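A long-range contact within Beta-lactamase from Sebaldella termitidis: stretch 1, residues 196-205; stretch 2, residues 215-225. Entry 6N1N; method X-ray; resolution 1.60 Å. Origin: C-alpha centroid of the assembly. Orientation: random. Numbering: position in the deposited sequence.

Stretch 1 (196-205) GAENIIWYVG
Stretch 2 (215-225) FFAVRIINASE

Strands 198-205 and 215-222 lie side by side and antiparallel, with 164° between their N-to-C directions and 4.5 Å between their axes at closest approach. Eight backbone hydrogen bonds join them, in four reciprocal pairs. N199 N donates to N222 O at 2.8 Å, and N222 N returns to N199 O at 2.9 Å. I201 N to I220 O is 2.9 Å; I220 N to I201 O is 2.7 Å. Y203 N reaches V218 O at 2.9 Å, and V218 N reaches Y203 O at 2.8 Å. G205 N to F216 O is 3.1 Å, and F216 N to G205 O is 2.9 Å.

Past the strand ends, one water donates to A197 O at 2.8 Å and to A223 O at 2.7 Å, bridging the two stretches. The N222 side chain (chi1 t, chi2 48°) bonds within its own stretch, just past the strand end: S224 N donates to N222 OD1 at 3.0 Å, and N222 ND2 to S224 O at 2.7 Å.

The non-hydrogen-bonded pairs alternate with the hydrogen-bonded ones: I200 with I221, W202 with R219, V204 with A217. I200 CA and I221 CA are 5.0 Å apart, W202 CA and R219 CA 4.4 Å, and V204 CA and A217 CA 4.3 Å. CA-H...O contacts fill these gaps; the shortest runs from W202 CA to V218 O, 3.2 Å. Phi/psi values within the strands are extended, for example -125/113 at I201 and -91/134 at I220. G205 differs, at 157/-151. A CB there would jam against the preceding carbonyl O and lie 3.1 Å from F216 CZ.

One face carries I200, W202, V204, A217, R219 and I221. W202 is m with chi2 95°. R219 runs t, t, p, with chi4 -165°. This places R219 CD 3.6 Å from the centroid of the W202 six-membered ring, 11° off its normal, so R219 CD sits over the ring face, a CH-pi contact. I200 and I221 are both m, m. Their ends converge, with I200 CD1 3.1 Å from I221 CD1, a very close approach. V204 (m) sets CG1 3.9 Å from A217 CB.

The other face carries N199, I201, Y203, F216, V218, I220 and N222. I201 and I220 are both m, t, and I201 CB lies 4.0 Å from I220 CB. Y203 is t and F216 is p, with chi2 55° and 91°. Their rings meet obliquely, planes at 40°, with Y203 CD2 3.6 Å from F216 CE1. The F216 ring also covers the glycine: G205 CA is 4.0 Å from the F216 ring centroid. Together the stretches bury 919 Å².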

ATOM      1  N   GLY A 196     -18.690   6.086   3.112  1.00 10.83           N
ATOM      2  CA  GLY A 196     -19.666   6.930   3.805  1.00 15.31           C
ATOM      3  C   GLY A 196     -19.180   8.363   3.864  1.00 12.19           C
ATOM      4  O   GLY A 196     -18.882   8.978   2.846  1.00 15.06           O
ATOM      5  N   ALA A 197     -19.071   8.917   5.082  1.00 14.77           N
ATOM      6  CA  ALA A 197     -18.633  10.288   5.279  1.00 15.44           C
ATOM      7  C   ALA A 197     -17.166  10.381   5.629  1.00 15.19           C
ATOM      8  O   ALA A 197     -16.682  11.480   5.925  1.00 19.96           O
ATOM      9  CB  ALA A 197     -19.457  10.946   6.389  1.00 20.94           C
ATOM     10  N   GLU A 198     -16.457   9.257   5.632  1.00 15.74           N
ATOM     11  CA  GLU A 198     -15.081   9.198   6.088  1.00 12.49           C
ATOM     12  C   GLU A 198     -14.133   9.027   4.907  1.00 16.70           C
ATOM     13  O   GLU A 198     -14.207   8.030   4.180  1.00 15.26           O
ATOM     14  CB  GLU A 198     -14.913   8.056   7.083  1.00 20.90           C
ATOM     15  CG  GLU A 198     -15.764   8.236   8.332  1.00 22.52           C
ATOM     16  CD  GLU A 198     -15.520   7.163   9.340  1.00 29.18           C
ATOM     17  OE1 GLU A 198     -15.709   5.969   9.011  1.00 28.78           O
ATOM     18  OE2 GLU A 198     -15.117   7.514  10.460  1.00 27.54           O
ATOM     19  N   ASN A 199     -13.234   9.993   4.732  1.00 14.52           N
ATOM     20  CA  ASN A 199     -12.129   9.842   3.792  1.00 14.26           C
ATOM     21  C   ASN A 199     -11.048   8.966   4.418  1.00 12.87           C
ATOM     22  O   ASN A 199     -10.694   9.142   5.582  1.00 13.95           O
ATOM     23  CB  ASN A 199     -11.537  11.199   3.436  1.00 13.11           C
ATOM     24  CG  ASN A 199     -12.541  12.107   2.743  1.00 16.99           C
ATOM     25  OD1 ASN A 199     -13.189  11.706   1.801  1.00 19.66           O
ATOM     26  ND2 ASN A 199     -12.654  13.338   3.214  1.00 22.54           N
ATOM     27  N   ILE A 200     -10.528   8.035   3.624  1.00 11.50           N
ATOM     28  CA  ILE A 200      -9.578   7.023   4.049  1.00 13.02           C
ATOM     29  C   ILE A 200      -8.273   7.276   3.288  1.00 13.33           C
ATOM     30  O   ILE A 200      -8.252   7.216   2.057  1.00 16.66           O
ATOM     31  CB  ILE A 200     -10.093   5.597   3.766  1.00 15.85           C
ATOM     32  CG1 ILE A 200     -11.533   5.386   4.248  1.00 16.88           C
ATOM     33  CG2 ILE A 200      -9.112   4.550   4.343  1.00 15.97           C
ATOM     34  CD1 ILE A 200     -11.742   5.619   5.674  1.00 26.77           C
ATOM     35  N   ILE A 201      -7.191   7.541   4.018  1.00 12.50           N
ATOM     36  CA  ILE A 201      -5.912   7.862   3.408  1.00 11.39           C
ATOM     37  C   ILE A 201      -4.867   6.903   3.965  1.00  9.42           C
ATOM     38  O   ILE A 201      -4.516   6.975   5.150  1.00 10.12           O
ATOM     39  CB  ILE A 201      -5.511   9.330   3.642  1.00 10.73           C
ATOM     40  CG1 ILE A 201      -6.613  10.250   3.058  1.00 16.20           C
ATOM     41  CG2 ILE A 201      -4.158   9.603   3.050  1.00 15.02           C
ATOM     42  CD1 ILE A 201      -6.423  11.726   3.403  1.00 24.08           C
ATOM     43  N   TRP A 202      -4.351   6.034   3.096  1.00  8.27           N
ATOM     44  CA  TRP A 202      -3.332   5.061   3.422  1.00  8.76           C
ATOM     45  C   TRP A 202      -1.933   5.517   3.004  1.00  9.15           C
ATOM     46  O   TRP A 202      -1.738   6.153   1.977  1.00 10.68           O
ATOM     47  CB  TRP A 202      -3.556   3.757   2.671  1.00  7.26           C
ATOM     48  CG  TRP A 202      -4.755   2.920   2.893  1.00  7.36           C
ATOM     49  CD1 TRP A 202      -5.917   2.926   2.175  1.00 10.73           C
ATOM     50  CD2 TRP A 202      -4.835   1.809   3.774  1.00  6.69           C
ATOM     51  NE1 TRP A 202      -6.744   1.913   2.614  1.00  8.94           N
ATOM     52  CE2 TRP A 202      -6.087   1.206   3.586  1.00  7.09           C
ATOM     53  CE3 TRP A 202      -3.972   1.279   4.728  1.00  7.75           C
ATOM     54  CZ2 TRP A 202      -6.500   0.111   4.337  1.00  8.35           C
ATOM     55  CZ3 TRP A 202      -4.386   0.203   5.464  1.00 14.10           C
ATOM     56  CH2 TRP A 202      -5.621  -0.390   5.247  1.00 10.25           C
ATOM     57  N   TYR A 203      -0.952   5.044   3.764  1.00  9.41           N
ATOM     58  CA  TYR A 203       0.432   4.938   3.310  1.00  9.68           C
ATOM     59  C   TYR A 203       0.980   3.651   3.932  1.00 11.37           C
ATOM     60  O   TYR A 203       1.046   3.524   5.167  1.00  8.41           O
ATOM     61  CB  TYR A 203       1.229   6.183   3.712  1.00 10.62           C
ATOM     62  CG  TYR A 203       2.587   6.279   3.063  1.00 11.80           C
ATOM     63  CD1 TYR A 203       2.733   6.220   1.684  1.00 22.65           C
ATOM     64  CD2 TYR A 203       3.726   6.420   3.833  1.00 11.14           C
ATOM     65  CE1 TYR A 203       3.988   6.287   1.095  1.00 28.96           C
ATOM     66  CE2 TYR A 203       4.977   6.531   3.237  1.00 11.06           C
ATOM     67  CZ  TYR A 203       5.100   6.448   1.891  1.00 26.59           C
ATOM     68  OH  TYR A 203       6.358   6.529   1.339  1.00 28.91           O
ATOM     69  N   VAL A 204       1.341   2.679   3.081  1.00  9.30           N
ATOM     70  CA  VAL A 204       1.767   1.365   3.567  1.00  8.76           C
ATOM     71  C   VAL A 204       3.060   0.983   2.866  1.00  8.18           C
ATOM     72  O   VAL A 204       3.378   1.489   1.787  1.00  7.36           O
ATOM     73  CB  VAL A 204       0.687   0.280   3.342  1.00 10.77           C
ATOM     74  CG1 VAL A 204      -0.681   0.721   3.904  1.00  8.94           C
ATOM     75  CG2 VAL A 204       0.592  -0.118   1.857  1.00  8.73           C
ATOM     76  N   GLY A 205       3.830   0.100   3.504  1.00  9.02           N
ATOM     77  CA  GLY A 205       5.083  -0.337   2.919  1.00  9.72           C
ATOM     78  C   GLY A 205       6.032  -0.853   3.984  1.00  7.74           C
ATOM     79  O   GLY A 205       5.608  -1.374   5.013  1.00  9.42           O
ATOM     80  N   PHE A 215       7.986  -2.665   8.948  1.00  9.80           N
ATOM     81  CA  PHE A 215       6.774  -2.657   8.138  1.00  8.26           C
ATOM     82  C   PHE A 215       5.778  -1.680   8.722  1.00 10.86           C
ATOM     83  O   PHE A 215       5.692  -1.530   9.941  1.00 10.89           O
ATOM     84  CB  PHE A 215       6.197  -4.069   8.085  1.00  8.50           C
ATOM     85  CG  PHE A 215       7.129  -5.054   7.435  1.00  9.67           C
ATOM     86  CD1 PHE A 215       7.039  -5.303   6.087  1.00 11.12           C
ATOM     87  CD2 PHE A 215       8.154  -5.654   8.148  1.00 12.17           C
ATOM     88  CE1 PHE A 215       7.922  -6.155   5.476  1.00  7.12           C
ATOM     89  CE2 PHE A 215       9.031  -6.506   7.538  1.00 10.01           C
ATOM     90  CZ  PHE A 215       8.922  -6.774   6.203  1.00  7.68           C
ATOM     91  N   PHE A 216       5.030  -0.981   7.851  1.00 10.39           N
ATOM     92  CA  PHE A 216       4.137   0.049   8.362  1.00 11.56           C
ATOM     93  C   PHE A 216       2.835   0.129   7.584  1.00  9.24           C
ATOM     94  O   PHE A 216       2.767  -0.169   6.398  1.00  8.78           O
ATOM     95  CB  PHE A 216       4.810   1.446   8.365  1.00 10.20           C
ATOM     96  CG  PHE A 216       5.192   1.955   7.008  1.00  9.18           C
ATOM     97  CD1 PHE A 216       4.334   2.734   6.257  1.00  9.41           C
ATOM     98  CD2 PHE A 216       6.421   1.653   6.481  1.00  9.40           C
ATOM     99  CE1 PHE A 216       4.698   3.191   4.999  1.00 10.70           C
ATOM    100  CE2 PHE A 216       6.794   2.111   5.239  1.00 11.28           C
ATOM    101  CZ  PHE A 216       5.916   2.875   4.491  1.00  8.53           C
ATOM    102  N   ALA A 217       1.791   0.533   8.285  1.00  8.13           N
ATOM    103  CA  ALA A 217       0.519   0.833   7.647  1.00  7.51           C
ATOM    104  C   ALA A 217      -0.066   2.018   8.401  1.00  7.71           C
ATOM    105  O   ALA A 217      -0.440   1.900   9.564  1.00  9.21           O
ATOM    106  CB  ALA A 217      -0.436  -0.365   7.665  1.00  7.74           C
ATOM    107  N   VAL A 218      -0.054   3.162   7.745  1.00  9.01           N
ATOM    108  CA  VAL A 218      -0.655   4.381   8.246  1.00 10.29           C
ATOM    109  C   VAL A 218      -2.000   4.515   7.557  1.00  8.32           C
ATOM    110  O   VAL A 218      -2.108   4.328   6.339  1.00 11.91           O
ATOM    111  CB  VAL A 218       0.244   5.595   7.946  1.00 11.06           C
ATOM    112  CG1 VAL A 218      -0.523   6.900   8.155  1.00 16.03           C
ATOM    113  CG2 VAL A 218       1.475   5.566   8.785  1.00 15.70           C
ATOM    114  N   ARG A 219      -3.038   4.786   8.325  1.00 11.08           N
ATOM    115  CA  ARG A 219      -4.350   4.955   7.723  1.00 11.67           C
ATOM    116  C   ARG A 219      -5.068   6.072   8.454  1.00 13.81           C
ATOM    117  O   ARG A 219      -5.509   5.910   9.603  1.00 14.62           O
ATOM    118  CB  ARG A 219      -5.163   3.673   7.736  1.00  9.42           C
ATOM    119  CG  ARG A 219      -6.406   3.826   6.898  1.00 17.19           C
ATOM    120  CD  ARG A 219      -7.250   2.586   6.871  1.00 16.62           C
ATOM    121  NE  ARG A 219      -7.704   2.159   8.190  1.00 13.03           N
ATOM    122  CZ  ARG A 219      -8.211   0.954   8.447  1.00 18.87           C
ATOM    123  NH1 ARG A 219      -8.337   0.028   7.478  1.00 14.60           N
ATOM    124  NH2 ARG A 219      -8.580   0.670   9.686  1.00 17.63           N
ATOM    125  N   ILE A 220      -5.218   7.174   7.752  1.00 14.70           N
ATOM    126  CA  ILE A 220      -5.836   8.380   8.258  1.00  9.93           C
ATOM    127  C   ILE A 220      -7.313   8.330   7.941  1.00 11.57           C
ATOM    128  O   ILE A 220      -7.707   7.986   6.815  1.00 13.95           O
ATOM    129  CB  ILE A 220      -5.186   9.615   7.612  1.00 11.38           C
ATOM    130  CG1 ILE A 220      -3.715   9.681   8.036  1.00 14.07           C
ATOM    131  CG2 ILE A 220      -5.950  10.896   7.940  1.00 18.59           C
ATOM    132  CD1 ILE A 220      -2.903  10.626   7.196  1.00 19.52           C
ATOM    133  N   ILE A 221      -8.130   8.664   8.933  1.00 13.49           N
ATOM    134  CA  ILE A 221      -9.559   8.850   8.751  1.00 13.38           C
ATOM    135  C   ILE A 221      -9.827  10.336   8.907  1.00 17.71           C
ATOM    136  O   ILE A 221      -9.421  10.943   9.900  1.00 16.44           O
ATOM    137  CB  ILE A 221     -10.386   8.041   9.762  1.00 14.62           C
ATOM    138  CG1 ILE A 221      -9.991   6.569   9.733  1.00 20.74           C
ATOM    139  CG2 ILE A 221     -11.879   8.249   9.501  1.00 19.35           C
ATOM    140  CD1 ILE A 221     -10.203   5.897   8.395  1.00 23.12           C
ATOM    141  N   ASN A 222     -10.476  10.921   7.920  1.00 17.59           N
ATOM    142  CA  ASN A 222     -10.705  12.350   7.910  1.00 17.27           C
ATOM    143  C   ASN A 222     -12.130  12.597   7.468  1.00 18.41           C
ATOM    144  O   ASN A 222     -12.527  12.159   6.386  1.00 16.80           O
ATOM    145  CB  ASN A 222      -9.736  13.051   6.970  1.00 16.80           C
ATOM    146  CG  ASN A 222     -10.071  14.488   6.796  1.00 19.28           C
ATOM    147  OD1 ASN A 222     -10.301  15.211   7.786  1.00 19.02           O
ATOM    148  ND2 ASN A 222     -10.124  14.933   5.549  1.00 19.04           N
ATOM    149  N   ALA A 223     -12.884  13.309   8.302  1.00 27.73           N
ATOM    150  CA  ALA A 223     -14.223  13.747   7.950  1.00 32.28           C
ATOM    151  C   ALA A 223     -14.251  15.129   7.306  1.00 23.98           C
ATOM    152  O   ALA A 223     -15.269  15.492   6.707  1.00 28.72           O
ATOM    153  CB  ALA A 223     -15.105  13.749   9.199  1.00 38.71           C
ATOM    154  N   SER A 224     -13.166  15.900   7.400  1.00 21.83           N
ATOM    155  CA  SER A 224     -13.170  17.283   6.931  1.00 23.87           C
ATOM    156  C   SER A 224     -12.815  17.368   5.447  1.00 17.16           C
ATOM    157  O   SER A 224     -11.672  17.133   5.045  1.00 20.63           O
ATOM    158  CB  SER A 224     -12.200  18.143   7.734  1.00 22.90           C
ATOM    159  OG  SER A 224     -12.020  19.386   7.087  1.00 23.35           O
ATOM    160  N   GLU A 225     -13.795  17.771   4.650  1.00 21.43           N
ATOM    161  CA  GLU A 225     -13.563  18.089   3.252  1.00 20.60           C
ATOM    162  C   GLU A 225     -12.448  19.116   3.074  1.00 20.85           C
ATOM    163  O   GLU A 225     -11.553  18.948   2.233  1.00 20.15           O
ATOM    164  CB  GLU A 225     -14.894  18.596   2.679  1.00 30.85           C
ATOM    165  CG  GLU A 225     -14.870  19.169   1.308  1.00 38.53           C
ATOM    166  CD  GLU A 225     -16.174  19.889   0.986  1.00 41.00           C
ATOM    167  OE1 GLU A 225     -17.059  19.995   1.875  1.00 40.38           O
ATOM    168  OE2 GLU A 225     -16.306  20.353  -0.156  1.00 33.25           O
TER
HETATM  169  O   HOH W   1     -17.501  14.070   6.548  1.00 32.07           O